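Local coordinates for ketosynthase (Streptomyces sp. MSC090213JE08, PDB 6KXD), which belongs to the ishigamide ketosynthase/chain length factor of a highly reducing type II polyketide synthase and probably helps to extend the polyketide chain, at residues 200-205 and 236-241; 252-257 and 368-373. All coordinates share one frame; numbering follows the deposited sequence.

Contact 1. Residues 200-205 and 236-241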
ATOM      1  N   TYR B 200       6.867  -8.459  13.621  1.00 39.61           N
ATOM      2  CA  TYR B 200       6.572  -7.403  12.679  1.00 38.37           C
ATOM      3  C   TYR B 200       7.051  -6.089  13.226  1.00 34.72           C
ATOM      4  O   TYR B 200       6.860  -5.791  14.405  1.00 41.17           O
ATOM      5  CB  TYR B 200       5.077  -7.248  12.402  1.00 39.06           C
ATOM      6  CG  TYR B 200       4.699  -7.560  10.990  1.00 34.37           C
ATOM      7  CD1 TYR B 200       4.916  -6.647   9.946  1.00 37.55           C
ATOM      8  CD2 TYR B 200       4.143  -8.779  10.685  1.00 35.58           C
ATOM      9  CE1 TYR B 200       4.571  -6.969   8.642  1.00 36.51           C
ATOM     10  CE2 TYR B 200       3.783  -9.109   9.390  1.00 39.55           C
ATOM     11  CZ  TYR B 200       3.986  -8.195   8.369  1.00 40.96           C
ATOM     12  OH  TYR B 200       3.636  -8.611   7.125  1.00 37.95           O
ATOM     13  N   LEU B 201       7.680  -5.313  12.342  1.00 34.23           N
ATOM     14  CA  LEU B 201       7.924  -3.906  12.520  1.00 33.49           C
ATOM     15  C   LEU B 201       6.747  -3.211  11.866  1.00 37.00           C
ATOM     16  O   LEU B 201       6.519  -3.435  10.707  1.00 33.97           O
ATOM     17  CB  LEU B 201       9.170  -3.459  11.779  1.00 37.58           C
ATOM     18  CG  LEU B 201      10.527  -3.612  12.421  1.00 46.85           C
ATOM     19  CD1 LEU B 201      11.038  -4.992  12.174  1.00 52.79           C
ATOM     20  CD2 LEU B 201      11.488  -2.583  11.823  1.00 44.27           C
ATOM     21  N   VAL B 202       5.963  -2.485  12.652  1.00 36.23           N
ATOM     22  CA  VAL B 202       4.705  -1.941  12.166  1.00 37.48           C
ATOM     23  C   VAL B 202       4.761  -0.470  12.502  1.00 34.80           C
ATOM     24  O   VAL B 202       5.035  -0.097  13.672  1.00 35.39           O
ATOM     25  CB  VAL B 202       3.476  -2.502  12.894  1.00 39.34           C
ATOM     26  CG1 VAL B 202       2.169  -1.911  12.343  1.00 38.23           C
ATOM     27  CG2 VAL B 202       3.440  -4.005  12.860  1.00 44.20           C
ATOM     28  N   GLY B 203       4.346   0.377  11.563  1.00 33.48           N
ATOM     29  CA  GLY B 203       4.245   1.738  11.997  1.00 33.26           C
ATOM     30  C   GLY B 203       3.840   2.609  10.860  1.00 32.34           C
ATOM     31  O   GLY B 203       3.322   2.088   9.863  1.00 33.74           O
ATOM     32  N   SER B 204       4.062   3.903  11.026  1.00 34.39           N
ATOM     33  CA  SER B 204       3.646   4.777   9.967  1.00 35.52           C
ATOM     34  C   SER B 204       4.487   6.029  10.045  1.00 34.23           C
ATOM     35  O   SER B 204       5.107   6.299  11.098  1.00 35.94           O
ATOM     36  CB  SER B 204       2.149   4.968  10.082  1.00 34.24           C
ATOM     37  OG  SER B 204       1.795   5.650  11.281  1.00 36.64           O
ATOM     38  N   ALA B 205       4.498   6.838   8.957  1.00 34.07           N
ATOM     39  CA  ALA B 205       5.451   7.924   8.886  1.00 34.59           C
ATOM     40  C   ALA B 205       4.936   9.017   7.967  1.00 34.26           C
ATOM     41  O   ALA B 205       4.335   8.697   6.960  1.00 34.67           O
ATOM     42  CB  ALA B 205       6.779   7.432   8.391  1.00 36.87           C
ATOM     43  N   PHE B 236       6.465   0.021  15.955  1.00 35.96           N
ATOM     44  CA  PHE B 236       6.216  -0.984  16.964  1.00 36.12           C
ATOM     45  C   PHE B 236       6.814  -2.306  16.548  1.00 38.90           C
ATOM     46  O   PHE B 236       6.769  -2.687  15.364  1.00 36.33           O
ATOM     47  CB  PHE B 236       4.720  -1.168  17.184  1.00 36.13           C
ATOM     48  CG  PHE B 236       4.103   0.163  17.405  1.00 35.69           C
ATOM     49  CD1 PHE B 236       4.284   0.814  18.628  1.00 36.98           C
ATOM     50  CD2 PHE B 236       3.452   0.800  16.372  1.00 36.45           C
ATOM     51  CE1 PHE B 236       3.751   2.074  18.822  1.00 37.32           C
ATOM     52  CE2 PHE B 236       2.986   2.091  16.541  1.00 39.08           C
ATOM     53  CZ  PHE B 236       3.142   2.720  17.771  1.00 42.83           C
ATOM     54  N   LEU B 237       7.381  -3.001  17.537  1.00 34.74           N
ATOM     55  CA  LEU B 237       7.743  -4.358  17.329  1.00 38.72           C
ATOM     56  C   LEU B 237       6.566  -5.193  17.837  1.00 36.44           C
ATOM     57  O   LEU B 237       6.184  -5.074  19.024  1.00 39.63           O
ATOM     58  CB  LEU B 237       9.066  -4.614  18.065  1.00 39.33           C
ATOM     59  CG  LEU B 237       9.783  -5.901  17.640  1.00 43.96           C
ATOM     60  CD1 LEU B 237       8.949  -7.107  17.920  1.00 45.83           C
ATOM     61  CD2 LEU B 237      10.117  -5.861  16.162  1.00 45.99           C
ATOM     62  N   VAL B 238       5.932  -5.960  16.963  1.00 35.24           N
ATOM     63  CA  VAL B 238       4.803  -6.809  17.289  1.00 35.52           C
ATOM     64  C   VAL B 238       5.200  -8.288  17.200  1.00 38.02           C
ATOM     65  O   VAL B 238       5.832  -8.718  16.246  1.00 37.17           O
ATOM     66  CB  VAL B 238       3.606  -6.509  16.362  1.00 40.18           C
ATOM     67  CG1 VAL B 238       2.410  -7.388  16.650  1.00 43.63           C
ATOM     68  CG2 VAL B 238       3.239  -5.027  16.456  1.00 42.62           C
ATOM     69  N   GLU B 239       4.772  -9.056  18.193  1.00 41.91           N
ATOM     70  CA  GLU B 239       5.049 -10.502  18.286  1.00 43.27           C
ATOM     71  C   GLU B 239       3.758 -11.210  18.690  1.00 46.01           C
ATOM     72  O   GLU B 239       2.775 -10.558  19.054  1.00 44.57           O
ATOM     73  CB  GLU B 239       6.139 -10.770  19.329  1.00 43.40           C
ATOM     74  CG  GLU B 239       7.266  -9.786  19.282  1.00 46.16           C
ATOM     75  CD  GLU B 239       8.477 -10.235  20.061  1.00 44.42           C
ATOM     76  OE1 GLU B 239       9.079  -9.399  20.735  1.00 46.11           O
ATOM     77  OE2 GLU B 239       8.798 -11.457  19.967  1.00 47.86           O
ATOM     78  N   GLN B 240       3.763 -12.538  18.590  1.00 49.05           N
ATOM     79  CA  GLN B 240       2.677 -13.369  19.076  1.00 51.55           C
ATOM     80  C   GLN B 240       2.906 -13.538  20.575  1.00 45.55           C
ATOM     81  O   GLN B 240       4.068 -13.686  21.029  1.00 46.77           O
ATOM     82  CB  GLN B 240       2.654 -14.701  18.324  1.00 54.80           C
ATOM     83  CG  GLN B 240       2.663 -14.554  16.814  1.00 65.39           C
ATOM     84  CD  GLN B 240       1.301 -14.770  16.211  1.00 73.20           C
ATOM     85  OE1 GLN B 240       0.384 -13.951  16.333  1.00 81.55           O
ATOM     86  NE2 GLN B 240       1.175 -15.898  15.539  1.00 66.19           N
ATOM     87  N   ALA B 241       1.828 -13.445  21.349  1.00 48.91           N
ATOM     88  CA  ALA B 241       1.983 -13.351  22.805  1.00 47.75           C
ATOM     89  C   ALA B 241       2.756 -14.589  23.306  1.00 49.16           C
ATOM     90  O   ALA B 241       3.775 -14.451  23.994  1.00 52.50           O
ATOM     91  CB  ALA B 241       0.620 -13.198  23.438  1.00 50.25           C
TER
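Val202 and Val238 have the same first torsion, with CG1 anti to the backbone N (chi1 -180° and 179°), and this sets each CG2 anti to its carbonyl carbon. The two CG2 methyls meet at 3.7 Å across a pair of antiparallel strands in the thiolase-type fold of the ketosynthases. Beta-branched valine suits such a strand because its short, forked side chain packs close to the backbone. On the same face Tyr200 stands opposite Val238 and Phe236 opposite Val202. The tyrosine meets its neighbour through the base of its side chain, CB lying 4.3 Å from Val238 CB, while its ring leads away to Ala188, Leu191 and Met192 of helix 180-193. The Phe236 ring meets backbone instead: its CD2 comes within 3.3 Å of Val202 O, and the ring reaches on to Trp25 of strand 20-29.

The reverse face carries the leucines. The first torsion sets CG of Leu237 anti to its backbone N, and chi2 (-61°) then turns the fork so that CD2 lies 4.2 Å from Leu201 CD1; the two side chains cross obliquely. Both also touch Leu98 of helix 86-99, so branched, wholly apolar side chains suit this interface between sheet and helix.

Beneath the side chains, Tyr200 pairs with Val238 and Val202 with Phe236 as hydrogen-bonded pairs, each closed by two backbone bonds, whereas Leu201 and Leu237 form the non-hydrogen-bonded pair between them. That central pair still brings alpha carbons up to carbonyls, Leu201 CA lying 3.3 Å from Phe236 O. The same oxygen also accepts Val202 N at 2.8 Å. At the other hydrogen-bonded pair, Val238 N reaches Tyr200 O at 2.7 Å along a nearly straight N-H...O line.

Contact 2. Residues 252-257 and 368-373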
ATOM      1  N   VAL B 252      -2.744  -6.181  21.390  1.00 42.22           N
ATOM      2  CA  VAL B 252      -3.677  -5.658  20.426  1.00 40.27           C
ATOM      3  C   VAL B 252      -4.905  -6.572  20.404  1.00 38.59           C
ATOM      4  O   VAL B 252      -4.867  -7.665  19.864  1.00 41.72           O
ATOM      5  CB  VAL B 252      -3.053  -5.535  19.024  1.00 43.09           C
ATOM      6  CG1 VAL B 252      -4.075  -4.985  18.055  1.00 47.88           C
ATOM      7  CG2 VAL B 252      -1.787  -4.691  19.015  1.00 46.11           C
ATOM      8  N   LEU B 253      -5.988  -6.115  21.046  1.00 40.45           N
ATOM      9  CA  LEU B 253      -7.192  -6.885  21.203  1.00 41.26           C
ATOM     10  C   LEU B 253      -8.070  -6.808  19.953  1.00 47.06           C
ATOM     11  O   LEU B 253      -8.775  -7.734  19.621  1.00 42.71           O
ATOM     12  CB  LEU B 253      -7.939  -6.346  22.425  1.00 40.26           C
ATOM     13  CG  LEU B 253      -7.204  -6.464  23.750  1.00 43.36           C
ATOM     14  CD1 LEU B 253      -8.199  -6.276  24.875  1.00 43.46           C
ATOM     15  CD2 LEU B 253      -6.504  -7.801  23.893  1.00 45.82           C
ATOM     16  N   SER B 254      -8.137  -5.645  19.321  1.00 39.42           N
ATOM     17  CA  SER B 254      -8.914  -5.520  18.129  1.00 40.94           C
ATOM     18  C   SER B 254      -8.475  -4.263  17.369  1.00 40.06           C
ATOM     19  O   SER B 254      -7.962  -3.307  17.934  1.00 39.49           O
ATOM     20  CB  SER B 254     -10.371  -5.425  18.428  1.00 40.51           C
ATOM     21  OG  SER B 254     -10.594  -4.236  19.136  1.00 44.25           O
ATOM     22  N   VAL B 255      -8.660  -4.350  16.068  1.00 38.76           N
ATOM     23  CA  VAL B 255      -8.532  -3.221  15.167  1.00 38.24           C
ATOM     24  C   VAL B 255      -9.700  -3.319  14.208  1.00 40.09           C
ATOM     25  O   VAL B 255      -9.912  -4.336  13.542  1.00 43.93           O
ATOM     26  CB  VAL B 255      -7.201  -3.229  14.400  1.00 39.78           C
ATOM     27  CG1 VAL B 255      -7.145  -2.086  13.401  1.00 41.99           C
ATOM     28  CG2 VAL B 255      -6.025  -3.195  15.329  1.00 41.47           C
ATOM     29  N   GLU B 256     -10.499  -2.257  14.191  1.00 39.66           N
ATOM     30  CA  GLU B 256     -11.648  -2.229  13.390  1.00 40.43           C
ATOM     31  C   GLU B 256     -11.589  -0.954  12.548  1.00 38.97           C
ATOM     32  O   GLU B 256     -10.985   0.057  12.939  1.00 41.16           O
ATOM     33  CB  GLU B 256     -12.922  -2.279  14.248  1.00 42.34           C
ATOM     34  CG  GLU B 256     -13.154  -3.625  14.916  1.00 48.94           C
ATOM     35  CD  GLU B 256     -13.368  -4.815  13.977  1.00 51.81           C
ATOM     36  OE1 GLU B 256     -12.769  -5.882  14.230  1.00 59.83           O
ATOM     37  OE2 GLU B 256     -14.141  -4.664  13.015  1.00 59.55           O
ATOM     38  N   THR B 257     -12.229  -1.058  11.394  1.00 39.06           N
ATOM     39  CA  THR B 257     -12.229   0.002  10.432  1.00 40.69           C
ATOM     40  C   THR B 257     -13.597   0.107   9.792  1.00 41.67           C
ATOM     41  O   THR B 257     -14.354  -0.863   9.707  1.00 42.81           O
ATOM     42  CB  THR B 257     -11.232  -0.241   9.292  1.00 49.63           C
ATOM     43  OG1 THR B 257     -11.634  -1.469   8.701  1.00 52.34           O
ATOM     44  CG2 THR B 257      -9.784  -0.360   9.708  1.00 47.19           C
ATOM     45  N   VAL B 368     -10.162   2.150  14.563  1.00 35.54           N
ATOM     46  CA  VAL B 368     -10.076   2.134  15.954  1.00 36.11           C
ATOM     47  C   VAL B 368      -9.285   0.904  16.364  1.00 34.89           C
ATOM     48  O   VAL B 368      -9.508  -0.148  15.805  1.00 39.85           O
ATOM     49  CB  VAL B 368     -11.470   2.123  16.601  1.00 38.28           C
ATOM     50  CG1 VAL B 368     -11.362   1.922  18.102  1.00 39.23           C
ATOM     51  CG2 VAL B 368     -12.248   3.384  16.286  1.00 40.90           C
ATOM     52  N   ALA B 369      -8.371   1.086  17.321  1.00 38.33           N
ATOM     53  CA  ALA B 369      -7.712  -0.046  17.928  1.00 38.48           C
ATOM     54  C   ALA B 369      -7.971  -0.039  19.430  1.00 35.82           C
ATOM     55  O   ALA B 369      -7.862   1.002  20.097  1.00 38.47           O
ATOM     56  CB  ALA B 369      -6.231  -0.081  17.640  1.00 36.88           C
ATOM     57  N   VAL B 370      -8.165  -1.251  19.961  1.00 39.28           N
ATOM     58  CA  VAL B 370      -8.309  -1.465  21.415  1.00 37.84           C
ATOM     59  C   VAL B 370      -7.112  -2.282  21.902  1.00 35.46           C
ATOM     60  O   VAL B 370      -6.781  -3.324  21.323  1.00 37.99           O
ATOM     61  CB  VAL B 370      -9.645  -2.150  21.727  1.00 39.53           C
ATOM     62  CG1 VAL B 370      -9.810  -2.444  23.207  1.00 44.49           C
ATOM     63  CG2 VAL B 370     -10.800  -1.312  21.235  1.00 37.27           C
ATOM     64  N   LEU B 371      -6.395  -1.724  22.871  1.00 37.11           N
ATOM     65  CA  LEU B 371      -5.175  -2.363  23.414  1.00 37.69           C
ATOM     66  C   LEU B 371      -5.421  -2.699  24.879  1.00 41.58           C
ATOM     67  O   LEU B 371      -6.136  -1.984  25.560  1.00 39.11           O
ATOM     68  CB  LEU B 371      -4.014  -1.392  23.365  1.00 39.98           C
ATOM     69  CG  LEU B 371      -3.752  -0.745  22.000  1.00 43.14           C
ATOM     70  CD1 LEU B 371      -2.633   0.272  22.120  1.00 46.09           C
ATOM     71  CD2 LEU B 371      -3.401  -1.778  20.966  1.00 46.83           C
ATOM     72  N   ARG B 372      -4.747  -3.735  25.362  1.00 40.98           N
ATOM     73  CA  ARG B 372      -4.666  -3.951  26.784  1.00 42.95           C
ATOM     74  C   ARG B 372      -3.228  -3.696  27.207  1.00 41.82           C
ATOM     75  O   ARG B 372      -2.320  -4.360  26.638  1.00 41.36           O
ATOM     76  CB  ARG B 372      -5.134  -5.363  27.084  1.00 45.50           C
ATOM     77  CG  ARG B 372      -4.655  -5.841  28.449  1.00 54.71           C
ATOM     78  CD  ARG B 372      -5.704  -6.361  29.385  1.00 52.77           C
ATOM     79  NE  ARG B 372      -6.984  -6.777  28.827  1.00 48.08           N
ATOM     80  CZ  ARG B 372      -8.162  -6.436  29.359  1.00 54.05           C
ATOM     81  NH1 ARG B 372      -8.220  -5.541  30.341  1.00 51.27           N
ATOM     82  NH2 ARG B 372      -9.268  -6.983  28.881  1.00 47.37           N
ATOM     83  N   LEU B 373      -3.045  -2.763  28.155  1.00 37.25           N
ATOM     84  CA  LEU B 373      -1.711  -2.376  28.615  1.00 41.02           C
ATOM     85  C   LEU B 373      -1.243  -3.497  29.543  1.00 45.90           C
ATOM     86  O   LEU B 373      -2.041  -4.049  30.311  1.00 44.97           O
ATOM     87  CB  LEU B 373      -1.720  -0.974  29.230  1.00 46.90           C
ATOM     88  CG  LEU B 373      -2.324   0.094  28.316  1.00 47.04           C
ATOM     89  CD1 LEU B 373      -2.473   1.419  29.016  1.00 53.79           C
ATOM     90  CD2 LEU B 373      -1.477   0.235  27.055  1.00 53.37           C
TER
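Leu253 and Arg372 carry their side chains obliquely across one another, with CD1 of the leucine 3.9 Å from Arg372 CB, at a classic beta bulge in an antiparallel strand pair. The leucine therefore packs on the aliphatic base of the arginine. A bent chain takes the guanidinium on to Gly352, whose carbonyl oxygen receives a hydrogen bond from NH1; a long side chain suits this partly exposed place, its stem apolar and its charged end bonded to a carbonyl.

The bulge arises because Leu253 and Ser254 both face Val370. Leu253 has a helical backbone (phi -82°, psi -38°), which turns its CB toward the opposite strand and shifts the register by one residue. Val370 O consequently takes two N-H groups, Leu253 N at 2.9 Å and, by a weak bond, Ser254 N at 3.4 Å. An alanine in place of Leu253 would probably leave a gap against Arg372 CB and free the arginine's aliphatic stem to shift.

On one face of the sheet Val252 and Leu371 run alongside each other in the same direction, with Val252 CG2 and Leu371 CD2 3.9 Å apart. Farther along this face Val255 CG2 rests at 3.9 Å from Ala369 CB; the small alanine suits a place where Leu182 of helix 180-193 also packs on it.

On the reverse face Ser254 holds OG between its backbone N and carbonyl carbon (chi1 65°). From Ser254 and Val370 onward the pairing is regular, and at Glu256 and Val368 two backbone bonds close it, one of them Glu256 N to Val368 O at 2.8 Å. Serine combines small size with a hydroxyl that hydrogen-bonds Ala276 O, while the same OG of Ser254 sits 3.5 Å from Val370 CB.

In the fold
Along the chain, contact 1 is complete before the first strand of contact 2 begins, and the strands 229-240 and 250-259 that link them are consecutive. Their centres lie about 13 Å apart and their nearest atoms about 6 Å, so the two do not touch. Strand 20-29 bridges them, pairing antiparallel with both 229-240 and 250-259. Helix 180-193 is a second shared element: Ala188 packs on 200-205, while Leu182 and Leu185 meet contact 2. A helix held between two strand layers is consistent with the layered thiolase fold. Contact 2 joins strand 250-259 to the C-terminal strand 365-373, and its Thr257 end approaches Glu162 of the other ketosynthase chain.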